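Local coordinates for amino acid ABC transporter, binding protein (Thermus thermophilus, PDB 3VV5) that binds the lysine analogue S-(2-aminoethyl)-L-cysteine as the periplasmic solute-binding component of an amino acid ABC transporter, at residues L88-N92 and R109-V113. Numbering follows the deposited sequence.
Sequences LIQLN and RARAV. With SLZ (L-thialysine), chain C.
L88 and V113 meet where two short helices, 87-92 and 107-112, pack together beside the ligand cleft of a family 3 solute-binding protein. The two side chains cross at about a right angle. CG1 of V113, the residue following helix 107-112, lies against CB of L88 at 4.0 Å and also meets CD2 of L91, while L88 CD2 is about equally near both V113 methyls. With V113 CG1 anti to its carbonyl carbon (chi1 -64°), this methyl enters the angle between the two leucines. A220 of strand 206-222 touches all three residues, so this apolar cluster sits against that strand.

The other methyl of L88, CD1, abuts the aliphatic part of R109, 3.8 Å from CG, and the two side chains again run crosswise. Extended from CG to NE (chi3 180°), R109 carries its guanidinium from the helix to the ligand, whose carboxylate it meets edge-on. NH1 reaches OXT of L-thialysine at 2.8 Å and NH2 reaches O at 2.9 Å, both nearly straight; the backbone oxygens of G104 and G149 take further bonds from NH1 and NH2, fixing the group's rotation. A leucine in place of R109 would probably leave the ligand carboxylate without this paired, charged grip and weaken amino acid binding.

N92, from segment 88-92, meets A112 at the end of helix 107-112. Its OD1 accepts a bond from the backbone N of K223, and its ND2 donates to A112 O at 2.9 Å, approaching from above the carbonyl plane, while V113 CG1 lies 3.5 Å from the same nitrogen.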
loop_
_atom_site.group_PDB
_atom_site.type_symbol
_atom_site.label_atom_id
_atom_site.label_comp_id
_atom_site.label_asym_id
_atom_site.label_seq_id
_atom_site.Cartn_x
_atom_site.Cartn_y
_atom_site.Cartn_z
ATOM N N LEU A 88 -2.295 7.920 8.388
ATOM C CA LEU A 88 -1.664 7.676 9.689
ATOM C C LEU A 88 -2.055 8.745 10.714
ATOM O O LEU A 88 -2.314 8.436 11.880
ATOM C CB LEU A 88 -0.146 7.536 9.571
ATOM C CG LEU A 88 0.336 6.380 8.674
ATOM C CD1 LEU A 88 1.856 6.285 8.720
ATOM C CD2 LEU A 88 -0.345 5.043 9.045
ATOM N N ILE A 89 -2.136 9.993 10.261
ATOM C CA ILE A 89 -2.576 11.089 11.128
ATOM C C ILE A 89 -3.998 10.863 11.625
ATOM O O ILE A 89 -4.257 10.933 12.828
ATOM C CB ILE A 89 -2.384 12.466 10.443
ATOM C CG1 ILE A 89 -0.878 12.691 10.265
ATOM C CG2 ILE A 89 -3.001 13.594 11.287
ATOM C CD1 ILE A 89 -0.495 13.865 9.386
ATOM N N GLN A 90 -4.918 10.550 10.719
ATOM C CA GLN A 90 -6.297 10.332 11.130
ATOM C C GLN A 90 -6.472 9.097 12.029
ATOM O O GLN A 90 -7.367 9.077 12.859
ATOM C CB GLN A 90 -7.253 10.264 9.939
ATOM C CG GLN A 90 -7.430 11.624 9.233
ATOM C CD GLN A 90 -8.875 11.898 8.797
ATOM O OE1 GLN A 90 -9.318 13.043 8.771
ATOM N NE2 GLN A 90 -9.602 10.861 8.471
ATOM N N LEU A 91 -5.626 8.087 11.837
ATOM C CA LEU A 91 -5.629 6.891 12.671
ATOM C C LEU A 91 -5.316 7.282 14.113
ATOM O O LEU A 91 -6.016 6.875 15.041
ATOM C CB LEU A 91 -4.575 5.891 12.156
ATOM C CG LEU A 91 -4.194 4.681 13.024
ATOM C CD1 LEU A 91 -5.435 3.800 13.290
ATOM C CD2 LEU A 91 -3.082 3.875 12.373
ATOM N N ASN A 92 -4.271 8.094 14.270
ATOM C CA ASN A 92 -3.870 8.603 15.579
ATOM C C ASN A 92 -4.879 9.527 16.247
ATOM O O ASN A 92 -4.821 9.729 17.455
ATOM C CB ASN A 92 -2.493 9.267 15.510
ATOM C CG ASN A 92 -1.350 8.277 15.702
ATOM O OD1 ASN A 92 -1.419 7.372 16.542
ATOM N ND2 ASN A 92 -0.286 8.448 14.925
ATOM N N ARG A 109 7.797 6.291 10.399
ATOM C CA ARG A 109 6.411 5.859 10.558
ATOM C C ARG A 109 6.221 4.971 11.798
ATOM O O ARG A 109 5.181 5.054 12.435
ATOM C CB ARG A 109 5.910 5.107 9.331
ATOM C CG ARG A 109 5.597 5.958 8.113
ATOM C CD ARG A 109 5.398 5.044 6.902
ATOM N NE ARG A 109 5.082 5.782 5.676
ATOM C CZ ARG A 109 4.900 5.218 4.487
ATOM N NH1 ARG A 109 4.993 3.897 4.355
ATOM N NH2 ARG A 109 4.618 5.976 3.423
ATOM N N ALA A 110 7.202 4.115 12.099
ATOM C CA ALA A 110 7.136 3.193 13.247
ATOM C C ALA A 110 7.128 3.919 14.604
ATOM O O ALA A 110 6.634 3.386 15.599
ATOM C CB ALA A 110 8.256 2.181 13.195
ATOM N N ARG A 111 7.691 5.120 14.632
ATOM C CA ARG A 111 7.518 6.020 15.773
ATOM C C ARG A 111 6.094 6.549 15.869
ATOM O O ARG A 111 5.480 6.501 16.947
ATOM C CB ARG A 111 8.487 7.193 15.681
ATOM C CG ARG A 111 9.931 6.790 15.689
ATOM C CD ARG A 111 10.790 8.002 16.017
ATOM N NE ARG A 111 11.997 8.058 15.197
ATOM C CZ ARG A 111 12.107 8.784 14.087
ATOM N NH1 ARG A 111 11.083 9.524 13.659
ATOM N NH2 ARG A 111 13.240 8.777 13.403
ATOM N N ALA A 112 5.561 7.025 14.742
ATOM C CA ALA A 112 4.247 7.651 14.702
ATOM C C ALA A 112 3.078 6.696 15.020
ATOM O O ALA A 112 2.113 7.084 15.688
ATOM C CB ALA A 112 4.029 8.347 13.326
ATOM N N VAL A 113 3.152 5.466 14.515
ATOM C CA VAL A 113 2.069 4.490 14.708
ATOM C C VAL A 113 2.669 3.161 15.172
ATOM O O VAL A 113 3.895 2.977 15.115
ATOM C CB VAL A 113 1.205 4.305 13.396
ATOM C CG1 VAL A 113 0.471 5.613 13.005
ATOM C CG2 VAL A 113 2.055 3.788 12.248
HETATM N N SLZ C . 4.210 1.369 -0.335
HETATM C CA SLZ C . 3.766 2.781 -0.338
HETATM C CB SLZ C . 2.232 2.873 -0.119
HETATM S SG SLZ C . 1.135 3.302 -1.518
HETATM C CD SLZ C . -0.432 3.184 -0.581
HETATM C CE SLZ C . -1.718 3.620 -1.290
HETATM N NZ SLZ C . -2.845 2.880 -0.700
HETATM C C SLZ C . 4.421 3.405 0.891
HETATM O O SLZ C . 4.616 4.631 0.888
HETATM O OXT SLZ C . 4.718 2.629 1.827
#